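Sensory box/response regulator (Mycobacterium smegmatis, PDB 5YRP) is an EAL-domain protein of the sensory box/response regulator kind, built on a beta/alpha barrel that binds a magnesium ion. Local coordinates at residues V7-P12 with A24-R29; I14-T18 with A212-L216; R111-L116 with L137-G141; T119-V123 with F149-V155; E128-L134 with L158-V164. All coordinates share one frame. Residue numbers count along the deposited sequence, not the author numbering.

Contact 1: residues V7-P12 with A24-R29; sequences VLHYLP and AEALVR. With MG (magnesium ion), chain C.
In a beta hairpin, register decides which side chains share a face, and strands 7-12 and 24-29 illustrate it. They run antiparallel with marked twist (axes 4.1 Å apart, 134°). In the hydrogen-bonded pair His-9/Leu-27, His-9 N donates to Leu-27 O (2.5 Å) and Leu-27 N to His-9 O (2.6 Å); in Leu-11/Glu-25, both N-to-O hydrogen bonds are 3.0 Å. Tyr-10/Ala-26 is the non-hydrogen-bonded pair between them. This hairpin is the antiparallel start of an otherwise parallel barrel, a hallmark of EAL domains. On its metal-bearing face, Glu-25 (t, t) sets OE2 2.4 Å from MG, which Glu-117 and Asp-147 also bind; Asn-85, likewise of the metal site, hydrogen-bonds OE2. Beside it, Leu-11 (t, p) brings CB 3.8 Å from CD1 of Leu-27 (m, t). His-9 (t) offers its ring face to CB of Arg-29 (t, t, m), a CH-pi contact 4.2 Å from the centroid. On the other face, Tyr-10 (m) places CE1 3.8 Å from Ala-26 CB and meets Trp-71 edge-to-face.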
# COMPACT_ATOMS: atom_id res chain seq x y z
N VAL A 7 -10.06 -27.74 15.29
CA VAL A 7 -8.73 -28.11 15.76
C VAL A 7 -7.69 -27.19 15.14
O VAL A 7 -7.88 -26.68 14.04
CB VAL A 7 -8.41 -29.58 15.43
CG1 VAL A 7 -8.40 -29.83 13.93
CG2 VAL A 7 -7.09 -30.01 16.07
N LEU A 8 -6.59 -26.97 15.86
CA LEU A 8 -5.54 -26.09 15.36
C LEU A 8 -4.68 -26.76 14.30
O LEU A 8 -4.55 -27.98 14.23
CB LEU A 8 -4.66 -25.56 16.50
CG LEU A 8 -5.20 -24.33 17.25
CD1 LEU A 8 -4.25 -23.97 18.38
CD2 LEU A 8 -5.41 -23.12 16.35
N HIS A 9 -4.07 -25.89 13.50
CA HIS A 9 -3.40 -26.24 12.26
C HIS A 9 -2.15 -25.39 12.24
O HIS A 9 -2.22 -24.20 12.53
CB HIS A 9 -4.31 -25.86 11.09
CG HIS A 9 -4.10 -26.66 9.84
ND1 HIS A 9 -4.58 -26.25 8.62
CD2 HIS A 9 -3.48 -27.84 9.63
CE1 HIS A 9 -4.27 -27.16 7.70
NE2 HIS A 9 -3.59 -28.13 8.29
N TYR A 10 -1.00 -25.97 11.93
CA TYR A 10 0.24 -25.22 12.03
C TYR A 10 1.01 -25.17 10.72
O TYR A 10 1.47 -26.20 10.22
CB TYR A 10 1.11 -25.78 13.13
CG TYR A 10 0.51 -25.64 14.49
CD1 TYR A 10 0.73 -24.49 15.25
CD2 TYR A 10 -0.29 -26.64 15.03
CE1 TYR A 10 0.17 -24.35 16.51
CE2 TYR A 10 -0.85 -26.51 16.29
CZ TYR A 10 -0.62 -25.36 17.02
OH TYR A 10 -1.17 -25.23 18.28
N LEU A 11 1.14 -23.97 10.17
CA LEU A 11 1.88 -23.73 8.94
C LEU A 11 3.30 -23.31 9.32
O LEU A 11 3.50 -22.19 9.79
CB LEU A 11 1.20 -22.63 8.12
CG LEU A 11 1.92 -22.09 6.88
CD1 LEU A 11 2.38 -23.21 5.96
CD2 LEU A 11 1.02 -21.12 6.13
N PRO A 12 4.28 -24.20 9.12
CA PRO A 12 5.63 -23.86 9.56
C PRO A 12 6.31 -22.86 8.64
O PRO A 12 6.05 -22.81 7.44
CB PRO A 12 6.36 -25.20 9.53
CG PRO A 12 5.67 -25.98 8.49
CD PRO A 12 4.24 -25.53 8.47
N ALA A 24 6.29 -21.10 13.55
CA ALA A 24 5.07 -21.80 13.12
C ALA A 24 3.84 -20.93 13.36
O ALA A 24 3.59 -20.53 14.49
CB ALA A 24 4.92 -23.11 13.86
N GLU A 25 3.09 -20.66 12.30
CA GLU A 25 1.87 -19.87 12.39
C GLU A 25 0.69 -20.77 12.72
O GLU A 25 0.37 -21.68 11.96
CB GLU A 25 1.59 -19.12 11.07
CG GLU A 25 0.38 -18.19 11.11
CD GLU A 25 0.06 -17.55 9.76
OE1 GLU A 25 0.66 -17.94 8.75
OE2 GLU A 25 -0.80 -16.64 9.71
N ALA A 26 0.06 -20.51 13.86
CA ALA A 26 -1.15 -21.22 14.26
C ALA A 26 -2.35 -20.78 13.42
O ALA A 26 -2.68 -19.60 13.35
CB ALA A 26 -1.44 -21.00 15.74
N LEU A 27 -2.98 -21.75 12.77
CA LEU A 27 -4.20 -21.55 11.99
C LEU A 27 -5.23 -22.58 12.44
O LEU A 27 -4.87 -23.56 13.07
CB LEU A 27 -3.92 -21.73 10.51
CG LEU A 27 -2.81 -20.86 9.91
CD1 LEU A 27 -2.38 -21.39 8.55
CD2 LEU A 27 -3.25 -19.42 9.82
N VAL A 28 -6.49 -22.35 12.12
CA VAL A 28 -7.52 -23.35 12.44
C VAL A 28 -7.91 -24.09 11.17
O VAL A 28 -8.08 -23.50 10.11
CB VAL A 28 -8.76 -22.74 13.13
CG1 VAL A 28 -8.37 -22.05 14.43
CG2 VAL A 28 -9.47 -21.75 12.24
N ARG A 29 -8.02 -25.41 11.28
CA ARG A 29 -8.37 -26.26 10.15
C ARG A 29 -9.88 -26.27 9.96
O ARG A 29 -10.64 -26.38 10.93
CB ARG A 29 -7.85 -27.68 10.37
CG ARG A 29 -8.04 -28.60 9.17
CD ARG A 29 -7.57 -30.02 9.47
NE ARG A 29 -6.12 -30.17 9.35
CZ ARG A 29 -5.47 -31.31 9.53
NH1 ARG A 29 -6.12 -32.43 9.86
NH2 ARG A 29 -4.15 -31.35 9.39
MG MG C . -1.38 -14.63 8.52

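Contact 2: residues I14-T18 with A212-L216; sequences IDMRT and ALTLL
Residues 14-15 finish strand 7-15 in extended conformation, after which 16-18 take helical phi/psi values without regular helical bonding. The partner, 212-216, is a regular turn of helix 209-218, in which Leu-216 N bonds to Ala-212 O at 3.2 Å. The backbones stay well apart: the nearest CA atoms, those of Met-16 and Ala-212, are 7.4 Å from each other, so side chains must bridge the gap. Where the strand ends, an Asx turn forms, with Asp-15 OD1 accepting from Arg-17 N at 3.1 Å; the same oxygen forms a salt bridge with NE of Arg-17 (m, t, m) at 3.3 Å. This is a surface contact of the beta/alpha barrel, where the turn of the hairpin 7-15/21-29 rests on helix 209-218. That helix leads to strand 222-223, which adjoins 7-15 where the barrel closes; Met-16 is backbone-bonded to Tyr-221, whose ring also receives Arg-17 in a cation-pi contact. Selenomethionine Met-16, with its CA-CB bond toward the helix and rotamer m, t, m, packs by SE on Ala-212 CB (3.8 Å) and by CE on Leu-215 CB (3.9 Å). Leu-216 (m, t) fills the adjoining space with CD2, which lies 3.9 Å from Met-16 CB and 3.6 Å from CG of Arg-17 at the solvent-facing margin.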
# COMPACT_ATOMS: atom_id res chain seq x y z
N ILE A 14 9.99 -21.64 7.43
CA ILE A 14 11.34 -22.15 7.36
C ILE A 14 12.33 -21.15 6.78
O ILE A 14 11.95 -20.21 6.09
CB ILE A 14 11.40 -23.46 6.54
CG1 ILE A 14 11.09 -23.20 5.06
CG2 ILE A 14 10.42 -24.48 7.10
CD1 ILE A 14 11.57 -24.32 4.16
N ASP A 15 13.60 -21.36 7.11
CA ASP A 15 14.70 -20.71 6.43
C ASP A 15 14.94 -21.47 5.13
O ASP A 15 15.32 -22.63 5.15
CB ASP A 15 15.96 -20.76 7.29
CG ASP A 15 17.14 -20.02 6.67
OD1 ASP A 15 17.02 -19.51 5.54
OD2 ASP A 15 18.19 -19.94 7.34
N MSE A 16 14.71 -20.81 4.00
CA MSE A 16 14.80 -21.47 2.69
C MSE A 16 16.20 -21.79 2.27
O MSE A 16 16.40 -22.54 1.31
CB MSE A 16 14.21 -20.55 1.64
CG MSE A 16 12.72 -20.40 1.83
SE MSE A 16 12.05 -19.42 0.27
CE MSE A 16 12.79 -17.64 0.72
N ARG A 17 17.18 -21.21 2.95
CA ARG A 17 18.58 -21.53 2.72
C ARG A 17 18.88 -22.92 3.30
O ARG A 17 19.34 -23.81 2.59
CB ARG A 17 19.49 -20.48 3.38
CG ARG A 17 19.26 -19.05 2.89
CD ARG A 17 20.14 -18.04 3.60
NE ARG A 17 19.91 -18.01 5.05
CZ ARG A 17 20.33 -17.05 5.87
NH1 ARG A 17 20.06 -17.13 7.17
NH2 ARG A 17 21.01 -16.00 5.41
N THR A 18 18.59 -23.08 4.58
CA THR A 18 18.87 -24.32 5.32
C THR A 18 17.74 -25.34 5.21
O THR A 18 17.98 -26.53 5.04
CB THR A 18 19.09 -24.03 6.82
OG1 THR A 18 19.99 -22.93 6.97
CG2 THR A 18 19.66 -25.25 7.55
N ALA A 212 10.63 -19.08 -4.72
CA ALA A 212 11.63 -19.29 -3.67
C ALA A 212 13.00 -18.81 -4.11
O ALA A 212 13.71 -18.15 -3.35
CB ALA A 212 11.68 -20.76 -3.29
N LEU A 213 13.36 -19.13 -5.35
CA LEU A 213 14.66 -18.79 -5.89
C LEU A 213 14.88 -17.27 -5.95
O LEU A 213 15.95 -16.78 -5.57
CB LEU A 213 14.83 -19.41 -7.29
CG LEU A 213 16.21 -19.32 -7.96
CD1 LEU A 213 17.28 -20.03 -7.14
CD2 LEU A 213 16.16 -19.89 -9.37
N THR A 214 13.88 -16.53 -6.42
CA THR A 214 13.99 -15.08 -6.53
C THR A 214 14.10 -14.42 -5.16
O THR A 214 14.96 -13.57 -4.93
CB THR A 214 12.80 -14.47 -7.29
OG1 THR A 214 11.58 -14.95 -6.71
CG2 THR A 214 12.84 -14.85 -8.75
N LEU A 215 13.21 -14.81 -4.24
CA LEU A 215 13.21 -14.27 -2.88
C LEU A 215 14.57 -14.38 -2.22
O LEU A 215 15.04 -13.43 -1.60
CB LEU A 215 12.17 -14.99 -2.01
CG LEU A 215 10.71 -14.71 -2.34
CD1 LEU A 215 9.79 -15.74 -1.69
CD2 LEU A 215 10.32 -13.31 -1.91
N LEU A 216 15.21 -15.53 -2.37
CA LEU A 216 16.56 -15.74 -1.85
C LEU A 216 17.54 -14.77 -2.50
O LEU A 216 18.31 -14.10 -1.82
CB LEU A 216 17.00 -17.19 -2.08
CG LEU A 216 16.38 -18.23 -1.13
CD1 LEU A 216 16.54 -19.64 -1.69
CD2 LEU A 216 16.99 -18.14 0.26

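Contact 3: residues R111-L116 with L137-G141; sequences RGSVCL and LHNVG
Two hydrogen bonds tie residues 111-116 to the end of a helix, 137-141: Gly-112 N donates to Gly-141 O at 2.7 Å, and Arg-111 NH2 to Asn-139 O at 2.9 Å. They join the approach to the first strand to the helix end within one beta-alpha-beta unit, strand 114-119, helix 130-140 and strand 142-149. The stop is a Schellman motif with Gly-141 as the C-prime residue (phi 100°, psi 41°): Val-142 N bonds to Leu-137 O, and Gly-141 N, weakly, to His-138 O (3.2 Å). Glycine fits here for two reasons: a CB would press on the preceding carbonyl, and it would fall 2.9 Å from Arg-111 CB. The bareness of the site lets the backbones close in, with Arg-111 CA 4.3 Å from Gly-141 CA. Gly-112 also has positive phi (91°), where a CB would be jammed against the preceding carbonyl. Arg-111 (m, t, p, chi4 79°) folds back so that its guanidinium lies face-on over Gly-141 CA. From Val-114 onward the segment is strand, bonded through its backbone to Gln-143 next door. Deeper inside, Leu-116 and Leu-137, with CA atoms 9.2 Å apart, both point across the gap; Leu-116 (m, t) and Leu-137 (m, t) meet with CD1 of Leu-116 3.8 Å from CD2 of Leu-137.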
# COMPACT_ATOMS: atom_id res chain seq x y z
N ARG A 111 10.06 -14.63 26.91
CA ARG A 111 9.98 -13.35 26.22
C ARG A 111 10.49 -13.44 24.78
O ARG A 111 11.60 -13.91 24.54
CB ARG A 111 10.79 -12.29 26.97
CG ARG A 111 10.28 -12.01 28.37
CD ARG A 111 11.13 -10.95 29.05
NE ARG A 111 11.25 -9.75 28.22
CZ ARG A 111 10.32 -8.81 28.09
NH1 ARG A 111 10.54 -7.77 27.30
NH2 ARG A 111 9.16 -8.90 28.74
N GLY A 112 9.66 -13.01 23.84
CA GLY A 112 10.00 -13.01 22.41
C GLY A 112 9.58 -14.28 21.67
O GLY A 112 9.83 -14.41 20.47
N SER A 113 8.91 -15.19 22.38
CA SER A 113 8.53 -16.49 21.83
C SER A 113 7.17 -16.47 21.13
O SER A 113 6.77 -17.47 20.54
CB SER A 113 8.49 -17.54 22.93
OG SER A 113 7.40 -17.30 23.81
N VAL A 114 6.47 -15.34 21.20
CA VAL A 114 5.17 -15.19 20.52
C VAL A 114 5.17 -13.93 19.66
O VAL A 114 5.65 -12.87 20.08
CB VAL A 114 4.01 -15.16 21.54
CG1 VAL A 114 2.67 -14.92 20.85
CG2 VAL A 114 3.96 -16.46 22.32
N CYS A 115 4.63 -14.05 18.45
CA CYS A 115 4.49 -12.93 17.53
C CYS A 115 3.05 -12.82 17.03
O CYS A 115 2.57 -13.70 16.32
CB CYS A 115 5.43 -13.10 16.34
SG CYS A 115 5.31 -11.78 15.13
N LEU A 116 2.37 -11.73 17.38
CA LEU A 116 0.96 -11.55 17.02
C LEU A 116 0.81 -10.87 15.67
O LEU A 116 1.12 -9.69 15.53
CB LEU A 116 0.25 -10.73 18.09
CG LEU A 116 0.25 -11.29 19.52
CD1 LEU A 116 -0.31 -10.28 20.50
CD2 LEU A 116 -0.52 -12.60 19.62
N LEU A 137 2.66 -4.52 24.39
CA LEU A 137 3.00 -5.89 23.99
C LEU A 137 4.50 -6.16 23.94
O LEU A 137 4.94 -7.25 24.30
CB LEU A 137 2.38 -6.22 22.64
CG LEU A 137 0.89 -6.58 22.66
CD1 LEU A 137 0.32 -6.58 21.25
CD2 LEU A 137 0.67 -7.93 23.33
N HIS A 138 5.27 -5.18 23.49
CA HIS A 138 6.73 -5.29 23.47
C HIS A 138 7.31 -5.40 24.89
O HIS A 138 8.31 -6.09 25.10
CB HIS A 138 7.36 -4.11 22.73
CG HIS A 138 7.33 -4.26 21.24
ND1 HIS A 138 6.24 -3.91 20.48
CD2 HIS A 138 8.26 -4.74 20.38
CE1 HIS A 138 6.50 -4.15 19.21
NE2 HIS A 138 7.72 -4.66 19.12
N ASN A 139 6.67 -4.74 25.85
CA ASN A 139 7.08 -4.80 27.25
C ASN A 139 6.79 -6.15 27.90
O ASN A 139 7.50 -6.57 28.82
CB ASN A 139 6.41 -3.69 28.06
CG ASN A 139 6.81 -2.31 27.58
OD1 ASN A 139 7.45 -2.16 26.54
ND2 ASN A 139 6.44 -1.29 28.35
N VAL A 140 5.74 -6.82 27.44
CA VAL A 140 5.44 -8.20 27.84
C VAL A 140 6.43 -9.19 27.22
O VAL A 140 6.72 -10.24 27.79
CB VAL A 140 3.99 -8.59 27.44
CG1 VAL A 140 3.71 -10.06 27.74
CG2 VAL A 140 2.99 -7.71 28.18
N GLY A 141 6.96 -8.84 26.05
CA GLY A 141 7.85 -9.71 25.28
C GLY A 141 7.10 -10.42 24.17
O GLY A 141 7.31 -11.60 23.92

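Contact 4: residues T119-V123 with F149-V155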
# COMPACT_ATOMS: atom_id res chain seq x y z
N THR A 119 -3.55 -7.82 10.65
CA THR A 119 -3.83 -7.43 9.27
C THR A 119 -3.56 -5.95 9.08
O THR A 119 -3.76 -5.15 9.99
CB THR A 119 -5.27 -7.78 8.82
OG1 THR A 119 -5.42 -7.47 7.43
CG2 THR A 119 -6.32 -7.02 9.63
N GLU A 120 -3.09 -5.59 7.89
CA GLU A 120 -2.68 -4.22 7.59
C GLU A 120 -3.84 -3.22 7.74
O GLU A 120 -3.64 -2.09 8.16
CB GLU A 120 -2.07 -4.13 6.19
CG GLU A 120 -1.43 -2.79 5.89
CD GLU A 120 -0.82 -2.70 4.51
OE1 GLU A 120 -1.15 -3.53 3.64
OE2 GLU A 120 -0.01 -1.77 4.31
N SER A 121 -5.06 -3.66 7.41
CA SER A 121 -6.26 -2.81 7.48
C SER A 121 -6.76 -2.54 8.91
O SER A 121 -7.96 -2.59 9.18
CB SER A 121 -7.38 -3.44 6.64
OG SER A 121 -7.71 -4.73 7.11
N VAL A 122 -5.83 -2.25 9.82
CA VAL A 122 -6.16 -1.85 11.20
C VAL A 122 -5.69 -0.42 11.48
O VAL A 122 -5.97 0.15 12.54
CB VAL A 122 -5.55 -2.87 12.20
CG1 VAL A 122 -5.64 -2.39 13.64
CG2 VAL A 122 -6.27 -4.21 12.06
N VAL A 123 -5.01 0.18 10.51
CA VAL A 123 -4.49 1.55 10.63
C VAL A 123 -5.60 2.56 10.96
O VAL A 123 -5.49 3.30 11.93
CB VAL A 123 -3.70 1.99 9.36
CG1 VAL A 123 -4.45 1.74 8.06
CG2 VAL A 123 -3.28 3.45 9.46
N PHE A 149 0.46 -7.58 3.66
CA PHE A 149 0.89 -6.20 3.47
C PHE A 149 0.78 -5.77 2.01
O PHE A 149 1.22 -6.48 1.12
CB PHE A 149 2.34 -6.04 3.93
CG PHE A 149 2.87 -4.64 3.76
CD1 PHE A 149 2.60 -3.67 4.70
CD2 PHE A 149 3.63 -4.31 2.65
CE1 PHE A 149 3.08 -2.38 4.54
CE2 PHE A 149 4.12 -3.02 2.49
CZ PHE A 149 3.84 -2.05 3.43
N GLY A 150 0.21 -4.59 1.79
CA GLY A 150 -0.05 -4.07 0.44
C GLY A 150 -1.38 -4.49 -0.14
O GLY A 150 -1.70 -4.14 -1.28
N THR A 151 -2.17 -5.24 0.63
CA THR A 151 -3.48 -5.72 0.18
C THR A 151 -4.62 -4.95 0.82
O THR A 151 -5.61 -4.64 0.16
CB THR A 151 -3.70 -7.19 0.54
OG1 THR A 151 -3.55 -7.37 1.95
CG2 THR A 151 -2.71 -8.07 -0.20
N GLY A 152 -4.50 -4.67 2.11
CA GLY A 152 -5.52 -3.92 2.84
C GLY A 152 -5.28 -2.42 2.78
O GLY A 152 -4.57 -1.93 1.90
N TYR A 153 -5.90 -1.71 3.71
CA TYR A 153 -5.69 -0.27 3.86
C TYR A 153 -4.26 -0.01 4.29
O TYR A 153 -3.88 -0.35 5.40
CB TYR A 153 -6.64 0.31 4.90
CG TYR A 153 -8.08 0.38 4.46
CD1 TYR A 153 -8.94 -0.69 4.65
CD2 TYR A 153 -8.58 1.53 3.84
CE1 TYR A 153 -10.27 -0.63 4.25
CE2 TYR A 153 -9.90 1.60 3.44
CZ TYR A 153 -10.74 0.52 3.65
OH TYR A 153 -12.05 0.60 3.24
N SER A 154 -3.49 0.62 3.42
CA SER A 154 -2.05 0.73 3.61
C SER A 154 -1.65 1.45 4.90
O SER A 154 -2.34 2.36 5.36
CB SER A 154 -1.39 1.43 2.43
OG SER A 154 0.01 1.48 2.60
N VAL A 155 -0.53 1.01 5.47
CA VAL A 155 0.06 1.59 6.67
C VAL A 155 1.36 2.33 6.32
O VAL A 155 2.03 2.83 7.22
CB VAL A 155 0.34 0.49 7.73
CG1 VAL A 155 1.00 1.05 8.98
CG2 VAL A 155 -0.96 -0.18 8.13
O HOH W 1 0.48 -0.94 1.97
O HOH W 2 -2.20 -1.54 1.07
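A buried carboxylate can organise a whole loop, and Glu-120 does so here. Its extended side chain (t, t) enters the bend of 149-155 and uses both oxygens: Gly-150 N donates to Glu-120 OE1 at 2.5 Å, and Val-155 N to Glu-120 OE2 at 3.1 Å. One water, 2.5 Å from Glu-120 OE2 and from Ser-154 OG, joins the carboxylate to Ser-154, whose hydroxyl also caps Leu-156 N; a second water, weakly bonded to Glu-120 OE1, donates to Gly-152 O. Val-123 packs beneath, with CB 3.7 Å from Val-155 CG2 and CG1 4.1 Å from Tyr-153 CB. Tyr-153 itself turns its ring edge to Ser-121, CD1 lying 3.7 Å from Ser-121 CB; beyond, the ring packs edge-to-face with Tyr-153 of the second subunit. Gly-152 matters as well, since a CB there would crowd that of Ser-121. Thr-151 and Ser-154 of this loop hydrogen-bond with the other subunit too. The two loops follow strands 114-119 and 142-149, which carry metal ligands Glu-117 and Asp-147, and a glutamate holding the DDFGTGYS loop at the dimer interface is a familiar feature of EAL domains.

Contact 5: residues E128-L134 with L158-V164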
# COMPACT_ATOMS: atom_id res chain seq x y z
N GLU A 128 -5.41 5.12 16.54
CA GLU A 128 -3.94 5.10 16.67
C GLU A 128 -3.40 4.72 18.04
O GLU A 128 -2.18 4.66 18.23
CB GLU A 128 -3.38 6.47 16.29
CG GLU A 128 -3.64 6.86 14.85
CD GLU A 128 -3.17 5.79 13.88
OE1 GLU A 128 -2.15 5.12 14.17
OE2 GLU A 128 -3.82 5.62 12.83
N THR A 129 -4.29 4.46 18.99
CA THR A 129 -3.92 3.89 20.29
C THR A 129 -3.32 2.50 20.09
O THR A 129 -2.79 1.91 21.03
CB THR A 129 -5.12 3.72 21.24
OG1 THR A 129 -5.97 2.65 20.77
CG2 THR A 129 -5.93 5.01 21.37
N THR A 130 -3.45 1.98 18.87
CA THR A 130 -2.77 0.77 18.46
C THR A 130 -1.29 0.85 18.84
O THR A 130 -0.71 -0.14 19.29
CB THR A 130 -2.88 0.58 16.94
OG1 THR A 130 -4.26 0.63 16.55
CG2 THR A 130 -2.30 -0.75 16.52
N ARG A 131 -0.70 2.02 18.65
CA ARG A 131 0.70 2.27 19.00
C ARG A 131 0.99 1.90 20.46
O ARG A 131 1.99 1.25 20.75
CB ARG A 131 1.04 3.74 18.77
CG ARG A 131 0.97 4.15 17.31
CD ARG A 131 1.38 5.59 17.12
NE ARG A 131 1.22 6.01 15.74
CZ ARG A 131 1.44 7.25 15.31
NH1 ARG A 131 1.82 8.20 16.15
NH2 ARG A 131 1.26 7.54 14.02
N THR A 132 0.10 2.32 21.35
CA THR A 132 0.22 2.03 22.78
C THR A 132 0.07 0.53 23.06
O THR A 132 0.75 -0.02 23.92
CB THR A 132 -0.82 2.79 23.63
OG1 THR A 132 -2.13 2.27 23.39
CG2 THR A 132 -0.80 4.29 23.34
N THR A 133 -0.82 -0.12 22.32
CA THR A 133 -1.02 -1.57 22.43
C THR A 133 0.27 -2.31 22.09
O THR A 133 0.70 -3.19 22.83
CB THR A 133 -2.15 -2.05 21.50
OG1 THR A 133 -3.36 -1.34 21.82
CG2 THR A 133 -2.39 -3.55 21.65
N LEU A 134 0.87 -1.96 20.95
CA LEU A 134 2.16 -2.52 20.56
C LEU A 134 3.20 -2.27 21.63
O LEU A 134 3.90 -3.18 22.06
CB LEU A 134 2.65 -1.92 19.24
CG LEU A 134 1.77 -2.04 17.99
CD1 LEU A 134 2.53 -1.51 16.78
CD2 LEU A 134 1.33 -3.47 17.75
N LEU A 158 2.29 5.22 8.33
CA LEU A 158 2.62 5.02 9.74
C LEU A 158 3.65 3.93 10.04
O LEU A 158 3.95 3.69 11.21
CB LEU A 158 1.34 4.72 10.52
CG LEU A 158 0.14 5.64 10.26
CD1 LEU A 158 -0.97 5.27 11.22
CD2 LEU A 158 0.49 7.11 10.40
N LEU A 159 4.20 3.28 9.02
CA LEU A 159 5.21 2.23 9.24
C LEU A 159 6.40 2.75 10.03
O LEU A 159 6.90 2.07 10.93
CB LEU A 159 5.73 1.66 7.91
CG LEU A 159 4.94 0.53 7.24
CD1 LEU A 159 5.72 0.05 6.02
CD2 LEU A 159 4.66 -0.63 8.17
N LYS A 160 6.85 3.95 9.68
CA LYS A 160 7.93 4.62 10.39
C LYS A 160 7.61 4.85 11.88
O LYS A 160 8.47 4.65 12.75
CB LYS A 160 8.27 5.95 9.71
CG LYS A 160 7.15 6.98 9.74
CD LYS A 160 7.55 8.28 9.07
CE LYS A 160 6.58 9.39 9.44
NZ LYS A 160 6.86 10.68 8.74
N SER A 161 6.38 5.27 12.17
CA SER A 161 5.96 5.58 13.53
C SER A 161 5.52 4.34 14.31
O SER A 161 5.50 4.36 15.54
CB SER A 161 4.82 6.61 13.51
OG SER A 161 3.75 6.17 12.68
N LEU A 162 5.17 3.28 13.58
CA LEU A 162 4.78 2.00 14.17
C LEU A 162 5.98 1.11 14.49
O LEU A 162 6.81 0.87 13.62
CB LEU A 162 3.84 1.22 13.26
CG LEU A 162 2.39 1.67 13.34
CD1 LEU A 162 1.57 0.85 12.37
CD2 LEU A 162 1.83 1.53 14.75
N PRO A 163 6.05 0.62 15.74
CA PRO A 163 7.08 -0.31 16.20
C PRO A 163 6.83 -1.80 15.95
O PRO A 163 7.30 -2.63 16.73
CB PRO A 163 7.10 -0.07 17.72
CG PRO A 163 6.45 1.25 17.92
CD PRO A 163 5.39 1.29 16.87
N VAL A 164 6.12 -2.14 14.89
CA VAL A 164 5.97 -3.54 14.52
C VAL A 164 7.33 -4.15 14.20
O VAL A 164 8.25 -3.45 13.78
CB VAL A 164 5.01 -3.73 13.32
CG1 VAL A 164 3.61 -3.28 13.71
CG2 VAL A 164 5.52 -2.99 12.09
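In this beta/alpha barrel, two successive units meet where the start of helix 130-140 lies against the end of the short, weakly bonded helix 156-159 and the connection that leads to strand 166-169. Leu-158 comes first and lays its two methyls against a pair of charged side chains: its CD1 is 3.2 Å from Glu-128 OE1, and its CD2 is 3.7 Å from Arg-131 NH2, near the guanidinium plane. Those charges form only a long ion pair, Arg-131 NE to Glu-128 OE1 at 3.8 Å, with the oxygen well out of that plane. Lys-160 looks elsewhere and makes a salt bridge with Asp-183 of the second subunit. Ser-161, in the p rotamer, turns OG back onto Leu-158 O (2.9 Å); the hydroxyl sits over a face of the Arg-131 guanidinium, and its 3.1 Å approach to Arg-131 NH2 is too poorly angled to be a hydrogen bond. At Leu-162 the helical bonding lingers in a 2.7 Å bond from Leu-162 N to Leu-158 O. Leu-162 CD2 packs both on Arg-131 CG (3.8 Å) and on Leu-134 CD1 (3.7 Å). Pro-163 then flanks Leu-134, with Pro-163 CD 4.0 Å from Leu-134 CD1. Val-164, which also touches Val-144 and Ile-146 of strand 142-149, ends the series with CG1 3.7 Å from Leu-134 CD1.

How the contacts relate
Seen together, the contacts follow the barrel from its closure to its loops. Contacts 1 and 2 share strand 7-15, the first beginning it with the hairpin and the second ending it, with centres 21 Å apart. Contacts 3 and 5 share helix 130-140 and touch where His-138 CE1 lies 3.0 Å from Pro-163 O. Contacts 4 and 5 are the closest pair, centres 13 Å apart: Val-123 CG2 reaches Leu-158 CD1 at 3.4 Å, and Val-155 CG1 reaches Leu-162 CD1 at 3.4 Å. Contact 1 alone supplies a magnesium ligand, Glu-25; side chains of contacts 3 and 4 (Leu-116 and Thr-151) lie about 10 Å from the ion, and that of Val-164 in contact 5 about 13 Å.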